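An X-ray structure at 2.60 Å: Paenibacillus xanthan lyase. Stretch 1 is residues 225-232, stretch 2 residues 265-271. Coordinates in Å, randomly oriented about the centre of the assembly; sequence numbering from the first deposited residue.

Stretch 1 225-232: YNGGYGSE
Stretch 2, residues 265-271: DSYEPFI

This is a small, buried polar contact in which two side chains, Asn226 and Tyr267, each donate a hydrogen bond to a backbone carbonyl of the other stretch, burying 220 Å² in total. The stretches belong to one chain, and the nearest CA pair, Asn226 CA and Ser266 CA at 6.7 Å, sets the register.

Stretch 1 begins as a loop. Gly228 (phi/psi -94/-95) takes the N-cap position, and a helix runs from Tyr229 onward; Gly230 N, within its first turn, donates back to Tyr225 O at 3.1 Å. Stretch 2 enters in a helix that begins earlier in the chain, with a wider pi-type turn over 265-267, then passes through a 3-10 segment, 268-270, where Phe270 N donates to Tyr267 O at 2.8 Å.

Asn226 (phi/psi -54/-43) points its CA-to-CB bond toward stretch 2. With chi1 m (-59°) and chi2 47°, Asn226 ND2 donates to Ser266 O at 3.1 Å, and the N-H...O angle of 163° supports a well-directed bond. Asn226 ND2 also lies 3.4 Å from Ser266 CB and 3.6 Å from Phe270 CE2, so the short amide is packed as well as bonded. Asn226 OD1 is satisfied elsewhere in the structure.

Tyr267 leaves its backbone sideways, but chi1 m (-68°) and chi2 -80° bring its ring end nearer to stretch 1. Tyr267 OH donates to Asn226 O at 3.0 Å, with the acceptor near the ring plane, although the OH position is less certain because of crowding in the model. Ser231 N, 3.2 Å from Tyr267 OH, has too poor an angle to bond. Glycine suits position 230: an ideal CB there would point toward stretch 2 and clash with Tyr267 OH as the hydroxyl is modelled.

The CA-to-CB bond of Phe270 (chi1 m, -66°; chi2 -67°) also points toward stretch 1, adding buried aromatic surface beside the Asn226 amide.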

# COMPACT_ATOMS: atom_id res chain seq x y z
N TYR A 225 12.74 1.40 2.75
CA TYR A 225 14.08 1.32 3.31
C TYR A 225 14.41 0.10 4.17
O TYR A 225 15.30 0.18 5.02
CB TYR A 225 14.43 2.60 4.08
CG TYR A 225 15.46 3.45 3.38
CD1 TYR A 225 16.71 2.92 3.04
CD2 TYR A 225 15.20 4.77 3.05
CE1 TYR A 225 17.65 3.69 2.39
CE2 TYR A 225 16.14 5.55 2.41
CZ TYR A 225 17.36 5.01 2.08
OH TYR A 225 18.28 5.79 1.43
N ASN A 226 13.73 -1.03 3.94
CA ASN A 226 14.04 -2.25 4.68
C ASN A 226 15.51 -2.61 4.59
O ASN A 226 16.14 -2.98 5.59
CB ASN A 226 13.21 -3.43 4.18
CG ASN A 226 11.72 -3.19 4.28
OD1 ASN A 226 11.21 -2.13 3.89
ND2 ASN A 226 11.00 -4.19 4.79
N GLY A 227 16.07 -2.48 3.39
CA GLY A 227 17.45 -2.86 3.13
C GLY A 227 18.48 -1.85 3.59
O GLY A 227 19.63 -2.20 3.80
N GLY A 228 18.07 -0.60 3.76
CA GLY A 228 18.99 0.43 4.22
C GLY A 228 18.99 0.64 5.73
O GLY A 228 19.70 -0.04 6.47
N TYR A 229 18.20 1.61 6.17
CA TYR A 229 18.11 1.94 7.58
C TYR A 229 17.55 0.80 8.40
O TYR A 229 18.08 0.47 9.47
CB TYR A 229 17.29 3.22 7.79
CG TYR A 229 18.02 4.44 7.28
CD1 TYR A 229 18.98 5.07 8.07
CD2 TYR A 229 17.79 4.93 6.01
CE1 TYR A 229 19.68 6.17 7.60
CE2 TYR A 229 18.49 6.05 5.53
CZ TYR A 229 19.43 6.66 6.34
OH TYR A 229 20.12 7.76 5.87
N GLY A 230 16.47 0.19 7.92
CA GLY A 230 15.80 -0.85 8.68
C GLY A 230 16.75 -1.99 8.97
O GLY A 230 16.72 -2.62 10.03
N SER A 231 17.60 -2.26 8.00
CA SER A 231 18.63 -3.27 8.12
C SER A 231 19.54 -2.97 9.32
O SER A 231 19.80 -3.84 10.15
CB SER A 231 19.42 -3.33 6.82
OG SER A 231 20.15 -4.53 6.73
N GLU A 232 20.02 -1.73 9.43
CA GLU A 232 20.88 -1.39 10.55
C GLU A 232 20.16 -1.35 11.90
O GLU A 232 20.76 -1.69 12.92
CB GLU A 232 21.78 -0.15 10.28
CG GLU A 232 21.13 1.22 10.33
CD GLU A 232 21.85 2.25 9.43
OE1 GLU A 232 21.95 2.03 8.20
OE2 GLU A 232 22.32 3.28 9.96
N ASP A 265 8.16 -10.82 8.08
CA ASP A 265 7.42 -9.82 7.32
C ASP A 265 8.28 -8.86 6.52
O ASP A 265 7.92 -8.50 5.40
CB ASP A 265 6.50 -9.02 8.24
CG ASP A 265 5.50 -9.89 8.98
OD1 ASP A 265 5.24 -11.03 8.50
OD2 ASP A 265 4.99 -9.44 10.02
N SER A 266 9.42 -8.46 7.07
CA SER A 266 10.19 -7.39 6.44
C SER A 266 11.53 -7.81 5.86
O SER A 266 12.18 -7.01 5.18
CB SER A 266 10.39 -6.25 7.43
OG SER A 266 9.13 -5.79 7.89
N TYR A 267 11.95 -9.05 6.09
CA TYR A 267 13.27 -9.47 5.59
C TYR A 267 13.27 -10.72 4.73
O TYR A 267 13.77 -10.69 3.60
CB TYR A 267 14.31 -9.51 6.73
CG TYR A 267 14.54 -8.10 7.16
CD1 TYR A 267 15.38 -7.27 6.43
CD2 TYR A 267 13.84 -7.56 8.22
CE1 TYR A 267 15.55 -5.96 6.78
CE2 TYR A 267 14.00 -6.24 8.58
CZ TYR A 267 14.85 -5.44 7.85
OH TYR A 267 15.02 -4.13 8.18
N GLU A 268 12.69 -11.80 5.22
CA GLU A 268 12.59 -13.03 4.45
C GLU A 268 12.04 -12.83 3.03
O GLU A 268 12.58 -13.40 2.07
CB GLU A 268 11.79 -14.09 5.22
CG GLU A 268 11.92 -15.48 4.63
CD GLU A 268 11.02 -16.48 5.31
OE1 GLU A 268 10.08 -16.04 6.00
OE2 GLU A 268 11.24 -17.70 5.15
N PRO A 269 10.98 -12.02 2.86
CA PRO A 269 10.50 -11.91 1.48
C PRO A 269 11.47 -11.15 0.58
O PRO A 269 11.38 -11.24 -0.65
CB PRO A 269 9.18 -11.12 1.61
CG PRO A 269 8.83 -11.16 3.06
CD PRO A 269 10.12 -11.29 3.81
N PHE A 270 12.38 -10.40 1.18
CA PHE A 270 13.28 -9.55 0.40
C PHE A 270 14.66 -10.14 0.23
O PHE A 270 15.54 -9.50 -0.35
CB PHE A 270 13.37 -8.15 1.00
CG PHE A 270 12.09 -7.38 0.93
CD1 PHE A 270 11.58 -6.98 -0.29
CD2 PHE A 270 11.39 -7.07 2.09
CE1 PHE A 270 10.39 -6.28 -0.36
CE2 PHE A 270 10.22 -6.37 2.02
CZ PHE A 270 9.71 -5.97 0.80
N ILE A 271 14.86 -11.35 0.73
CA ILE A 271 16.12 -12.04 0.47
C ILE A 271 15.88 -13.14 -0.53
O ILE A 271 15.23 -14.14 -0.22
CB ILE A 271 16.76 -12.64 1.72
CG1 ILE A 271 17.19 -11.52 2.67
CG2 ILE A 271 17.98 -13.50 1.35
CD1 ILE A 271 17.67 -12.03 3.99